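Local coordinates for protein 11R-lipoxygenase (Gersemia fruticosa, PDB 3VF1) that probably adds molecular oxygen to polyunsaturated fatty acids with a non-heme iron, as lipoxygenases do, and is regulated by calcium, at residues D227-F232 / S607-I612; L595-P600 / L616-Q621. One frame throughout, in Å; residues are numbered along the deposited sequence.

Interaction 1. Residues D227-F232 / S607-I612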
loop_
_atom_site.group_PDB
_atom_site.type_symbol
_atom_site.label_atom_id
_atom_site.label_comp_id
_atom_site.label_asym_id
_atom_site.label_seq_id
_atom_site.Cartn_x
_atom_site.Cartn_y
_atom_site.Cartn_z
ATOM N N ASP A 227 27.881 12.887 17.553
ATOM C CA ASP A 227 29.040 12.601 18.390
ATOM C C ASP A 227 29.218 11.099 18.581
ATOM O O ASP A 227 30.333 10.583 18.499
ATOM C CB ASP A 227 28.907 13.293 19.747
ATOM C CG ASP A 227 28.852 14.804 19.626
ATOM O OD1 ASP A 227 29.606 15.363 18.801
ATOM O OD2 ASP A 227 28.052 15.429 20.352
ATOM N N CYS A 228 28.116 10.399 18.833
ATOM C CA CYS A 228 28.157 8.952 19.000
ATOM C C CYS A 228 26.836 8.306 18.587
ATOM O O CYS A 228 25.835 8.990 18.371
ATOM C CB CYS A 228 28.495 8.589 20.447
ATOM S SG CYS A 228 27.242 9.065 21.651
ATOM N N LEU A 229 26.847 6.981 18.489
ATOM C CA LEU A 229 25.706 6.220 17.998
ATOM C C LEU A 229 24.469 6.393 18.874
ATOM O O LEU A 229 23.340 6.340 18.382
ATOM C CB LEU A 229 26.074 4.737 17.914
ATOM C CG LEU A 229 27.157 4.401 16.885
ATOM C CD1 LEU A 229 27.765 3.033 17.153
ATOM C CD2 LEU A 229 26.582 4.460 15.479
ATOM N N GLU A 230 24.682 6.601 20.168
ATOM C CA GLU A 230 23.575 6.694 21.113
ATOM C C GLU A 230 22.820 8.014 20.994
ATOM O O GLU A 230 21.697 8.135 21.484
ATOM C CB GLU A 230 24.082 6.515 22.544
ATOM C CG GLU A 230 24.800 5.197 22.780
ATOM C CD GLU A 230 23.980 4.002 22.335
ATOM O OE1 GLU A 230 23.214 3.462 23.161
ATOM O OE2 GLU A 230 24.100 3.602 21.157
ATOM N N ASP A 231 23.430 9.000 20.343
ATOM C CA ASP A 231 22.817 10.320 20.220
ATOM C C ASP A 231 21.660 10.342 19.222
ATOM O O ASP A 231 20.882 11.296 19.193
ATOM C CB ASP A 231 23.863 11.365 19.827
ATOM C CG ASP A 231 24.748 11.772 20.992
ATOM O OD1 ASP A 231 24.347 11.557 22.155
ATOM O OD2 ASP A 231 25.843 12.316 20.744
ATOM N N PHE A 232 21.547 9.301 18.405
ATOM C CA PHE A 232 20.427 9.196 17.478
ATOM C C PHE A 232 19.098 9.113 18.228
ATOM O O PHE A 232 18.043 9.409 17.670
ATOM C CB PHE A 232 20.591 7.985 16.557
ATOM C CG PHE A 232 21.494 8.237 15.381
ATOM C CD1 PHE A 232 21.071 9.026 14.324
ATOM C CD2 PHE A 232 22.761 7.680 15.330
ATOM C CE1 PHE A 232 21.896 9.262 13.241
ATOM C CE2 PHE A 232 23.590 7.910 14.246
ATOM C CZ PHE A 232 23.158 8.703 13.202
ATOM N N SER A 607 38.251 0.500 11.175
ATOM C CA SER A 607 36.980 0.967 11.723
ATOM C C SER A 607 37.030 1.251 13.221
ATOM O O SER A 607 37.688 0.547 13.989
ATOM C CB SER A 607 35.868 -0.044 11.441
ATOM O OG SER A 607 35.709 -0.253 10.047
ATOM N N ASN A 608 36.312 2.296 13.618
ATOM C CA ASN A 608 36.117 2.632 15.019
ATOM C C ASN A 608 34.890 3.528 15.141
ATOM O O ASN A 608 34.234 3.828 14.143
ATOM C CB ASN A 608 37.354 3.320 15.599
ATOM C CG ASN A 608 37.681 4.621 14.896
ATOM O OD1 ASN A 608 36.952 5.605 15.016
ATOM N ND2 ASN A 608 38.793 4.636 14.170
ATOM N N HIS A 609 34.579 3.958 16.357
ATOM C CA HIS A 609 33.353 4.704 16.607
ATOM C C HIS A 609 33.263 5.975 15.757
ATOM O O HIS A 609 32.279 6.182 15.049
ATOM C CB HIS A 609 33.234 5.047 18.092
ATOM C CG HIS A 609 31.823 5.232 18.554
ATOM N ND1 HIS A 609 31.395 4.857 19.807
ATOM C CD2 HIS A 609 30.741 5.752 17.925
ATOM C CE1 HIS A 609 30.109 5.136 19.933
ATOM N NE2 HIS A 609 29.690 5.680 18.806
ATOM N N LYS A 610 34.291 6.816 15.816
ATOM C CA LYS A 610 34.265 8.099 15.116
ATOM C C LYS A 610 34.245 7.941 13.596
ATOM O O LYS A 610 33.623 8.739 12.893
ATOM C CB LYS A 610 35.454 8.968 15.537
ATOM C CG LYS A 610 35.335 9.550 16.938
ATOM C CD LYS A 610 34.196 10.557 17.038
ATOM C CE LYS A 610 34.114 11.164 18.432
ATOM N NZ LYS A 610 33.001 12.148 18.559
ATOM N N VAL A 611 34.927 6.921 13.090
ATOM C CA VAL A 611 34.926 6.657 11.655
ATOM C C VAL A 611 33.513 6.339 11.193
ATOM O O VAL A 611 33.065 6.812 10.148
ATOM C CB VAL A 611 35.841 5.473 11.292
ATOM C CG1 VAL A 611 35.608 5.037 9.849
ATOM C CG2 VAL A 611 37.300 5.841 11.513
ATOM N N ILE A 612 32.817 5.532 11.986
ATOM C CA ILE A 612 31.449 5.141 11.677
ATOM C C ILE A 612 30.514 6.348 11.693
ATOM O O ILE A 612 29.643 6.471 10.834
ATOM C CB ILE A 612 30.949 4.062 12.658
ATOM C CG1 ILE A 612 31.573 2.712 12.296
ATOM C CG2 ILE A 612 29.432 3.963 12.624
ATOM C CD1 ILE A 612 31.317 1.612 13.307
#
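H609 and L229 meet by a hydrogen bond from backbone to ring. L229 N donates to H609 NE2 over 3.1 Å, with an N-H...acceptor angle of 163°. The donor lies at the ring edge, only 7° out of the ring plane. NE2 accepts here, so it is probably unprotonated. H609 CG stands anti to its backbone N (chi1 -154°), and the imidazole extends from the start of helix 609-615 to the other segment.

A second polar bond runs to D227, two residues before L229. K610 NZ donates to D227 O over 3.1 Å, in the carbonyl plane and on a lone pair. The lysine chain bends at chi2 and is extended from there to NZ. The D227 carboxylate is nearby but not in contact, with OD1 4.7 Å from K610 NZ. It would probably add a mild attraction.

Carbon atoms also lie close to the ring nitrogen. L229 CG comes within 3.4 Å of H609 NE2, and the two side chains cross obliquely. C228 CB lies 3.5 Å from the same nitrogen, approaching the ring at a slant. Deeper in, L229 CD2 touches I612 CG2 at 4.1 Å, the side chains at about a right angle. W370 meets the H609 ring, and M374 and L377 of helix 369-410 pack on I612.

Within 607-612, N608 OD1 accepts from V611 N at 3.1 Å. The arrangement is a helix N-terminus with an asparagine N-cap, whose first turn is joined to the start of a 3-10 segment. It lies within the lipoxygenase domain, away from the iron.

Interaction 2. Residues L595-P600 / L616-Q621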
loop_
_atom_site.group_PDB
_atom_site.type_symbol
_atom_site.label_atom_id
_atom_site.label_comp_id
_atom_site.label_asym_id
_atom_site.label_seq_id
_atom_site.Cartn_x
_atom_site.Cartn_y
_atom_site.Cartn_z
ATOM N N LEU A 595 21.554 6.484 4.089
ATOM C CA LEU A 595 22.652 6.902 3.227
ATOM C C LEU A 595 23.996 6.771 3.932
ATOM O O LEU A 595 24.058 6.618 5.152
ATOM C CB LEU A 595 22.445 8.348 2.765
ATOM C CG LEU A 595 22.424 9.433 3.849
ATOM C CD1 LEU A 595 23.828 9.794 4.317
ATOM C CD2 LEU A 595 21.706 10.676 3.344
ATOM N N MET A 596 25.067 6.824 3.148
ATOM C CA MET A 596 26.420 6.881 3.682
ATOM C C MET A 596 27.139 8.066 3.049
ATOM O O MET A 596 27.046 8.284 1.843
ATOM C CB MET A 596 27.174 5.584 3.389
ATOM C CG MET A 596 26.686 4.382 4.186
ATOM S SD MET A 596 26.950 4.558 5.960
ATOM C CE MET A 596 26.537 2.915 6.535
ATOM N N ARG A 597 27.850 8.835 3.868
ATOM C CA ARG A 597 28.512 10.046 3.398
ATOM C C ARG A 597 29.970 9.797 3.035
ATOM O O ARG A 597 30.643 10.677 2.500
ATOM C CB ARG A 597 28.431 11.134 4.463
ATOM C CG ARG A 597 27.033 11.666 4.697
ATOM C CD ARG A 597 27.052 12.751 5.753
ATOM N NE ARG A 597 27.423 12.214 7.059
ATOM C CZ ARG A 597 28.123 12.872 7.978
ATOM N NH1 ARG A 597 28.547 14.109 7.752
ATOM N NH2 ARG A 597 28.403 12.287 9.133
ATOM N N GLN A 598 30.456 8.599 3.336
ATOM C CA GLN A 598 31.818 8.220 2.992
ATOM C C GLN A 598 31.803 6.880 2.281
ATOM O O GLN A 598 30.911 6.066 2.508
ATOM C CB GLN A 598 32.679 8.116 4.249
ATOM C CG GLN A 598 32.818 9.414 5.023
ATOM C CD GLN A 598 33.669 10.432 4.292
ATOM O OE1 GLN A 598 34.410 10.091 3.370
ATOM N NE2 GLN A 598 33.564 11.691 4.698
ATOM N N PRO A 599 32.789 6.643 1.407
ATOM C CA PRO A 599 32.878 5.332 0.763
ATOM C C PRO A 599 33.179 4.248 1.788
ATOM O O PRO A 599 33.663 4.559 2.874
ATOM C CB PRO A 599 34.045 5.496 -0.217
ATOM C CG PRO A 599 34.848 6.635 0.319
ATOM C CD PRO A 599 33.871 7.551 0.986
ATOM N N PRO A 600 32.892 2.984 1.450
ATOM C CA PRO A 600 33.144 1.880 2.381
ATOM C C PRO A 600 34.633 1.699 2.635
ATOM O O PRO A 600 35.445 2.259 1.903
ATOM C CB PRO A 600 32.572 0.666 1.647
ATOM C CG PRO A 600 32.644 1.030 0.205
ATOM C CD PRO A 600 32.406 2.511 0.143
ATOM N N LEU A 616 27.747 7.596 8.702
ATOM C CA LEU A 616 26.315 7.700 8.950
ATOM C C LEU A 616 25.814 9.115 8.682
ATOM O O LEU A 616 26.585 10.074 8.683
ATOM C CB LEU A 616 25.988 7.283 10.386
ATOM C CG LEU A 616 26.285 5.822 10.732
ATOM C CD1 LEU A 616 25.902 5.521 12.173
ATOM C CD2 LEU A 616 25.569 4.878 9.777
ATOM N N ALA A 617 24.511 9.228 8.446
ATOM C CA ALA A 617 23.883 10.504 8.131
ATOM C C ALA A 617 24.257 11.574 9.149
ATOM O O ALA A 617 24.470 11.279 10.325
ATOM C CB ALA A 617 22.372 10.337 8.081
ATOM N N ASN A 618 24.345 12.817 8.690
ATOM C CA ASN A 618 24.583 13.938 9.589
ATOM C C ASN A 618 23.280 14.321 10.283
ATOM O O ASN A 618 22.256 13.673 10.087
ATOM C CB ASN A 618 25.185 15.129 8.833
ATOM C CG ASN A 618 24.268 15.666 7.751
ATOM O OD1 ASN A 618 23.051 15.711 7.915
ATOM N ND2 ASN A 618 24.855 16.077 6.634
ATOM N N LYS A 619 23.317 15.370 11.096
ATOM C CA LYS A 619 22.166 15.727 11.918
ATOM C C LYS A 619 20.951 16.137 11.086
ATOM O O LYS A 619 19.852 15.630 11.302
ATOM C CB LYS A 619 22.543 16.828 12.913
ATOM C CG LYS A 619 23.627 16.398 13.891
ATOM C CD LYS A 619 23.696 17.302 15.108
ATOM C CE LYS A 619 24.748 16.815 16.091
ATOM N NZ LYS A 619 24.781 17.642 17.329
ATOM N N HIS A 620 21.146 17.046 10.136
ATOM C CA HIS A 620 20.047 17.499 9.289
ATOM C C HIS A 620 19.425 16.341 8.514
ATOM O O HIS A 620 18.203 16.239 8.408
ATOM C CB HIS A 620 20.526 18.569 8.308
ATOM C CG HIS A 620 19.494 18.966 7.299
ATOM N ND1 HIS A 620 18.524 19.910 7.558
ATOM C CD2 HIS A 620 19.276 18.542 6.031
ATOM C CE1 HIS A 620 17.756 20.055 6.493
ATOM N NE2 HIS A 620 18.191 19.235 5.552
ATOM N N GLN A 621 20.273 15.472 7.975
ATOM C CA GLN A 621 19.814 14.346 7.168
ATOM C C GLN A 621 18.990 13.372 8.001
ATOM O O GLN A 621 17.970 12.856 7.541
ATOM C CB GLN A 621 21.005 13.613 6.547
ATOM C CG GLN A 621 21.740 14.402 5.476
ATOM C CD GLN A 621 23.050 13.751 5.073
ATOM O OE1 GLN A 621 23.635 12.986 5.841
ATOM N NE2 GLN A 621 23.513 14.048 3.863
HETATM O O HOH W 1 23.334 6.689 7.463
HETATM O O HOH W 2 28.041 15.929 6.042
#
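R597 reaches L616 through a chain whose CG lies anti to its own carbonyl carbon and which bends at chi3 (-66°), a turn that places NE. NE and NH2 then grip L616 O side-on. NE donates over 2.8 Å, tilted from the carbonyl plane. NH2 donates to the same oxygen over 2.9 Å, nearly along the C=O axis. The oxygen sits at the guanidinium edge, close to its plane.

N618 CB lies over one guanidinium face, offset toward the rim, 3.7 Å from R597 NH1. A modelled water, unusually near R597 NH1, may link it to N618 ND2. NH2 also forms a salt bridge with D225. An alanine in place of R597 would probably leave L616 O without its two donors and D225 without its mate.

N618 and Q621 form a capping box at the start of helix 619-632. Q621 N donates to N618 OD1 over 2.8 Å, and N618 N donates to Q621 OE1 over 2.9 Å. That OE1 also touches R597 CD at 3.4 Å. The guanidinium and the Q621 amide planes are perpendicular, 90° apart.

Carbon contacts make up the rest. L595 CD1 packs on A617 CB, and L595 CD2 on the Q621 amide carbon. M596 CE meets L616 CD2 at 3.9 Å, the two side chains side by side and pointing the same way. A water modelled between L595 O and A617 N lies too close to L595 O for the bridge to be sure.

The contact ties the loop after helix 582-586 to the link between helices 609-615 and 619-632. Helix 369-410 packs on M596 through L377, W378 and C381.

How the interactions relate
Interaction 2 is buried, while interaction 1 is partly buried and has D227 and K610 on the exposed side. Their centres lie about 11 Å apart, and their segments alternate along the chain. They serve consecutive helices: interaction 1 holds the start of 609-615, interaction 2 the start of 619-632. Both starts have an asparagine N-cap, but only the second is a capping box. The polar chemistry differs too. Interaction 1 uses two separate hydrogen bonds, one to D227 O and one from L229 N. Interaction 2 directs two arginine nitrogens at one carbonyl. The contacts join where L229 CD2 packs on L616 CD1, 3.5 Å away, beside F232.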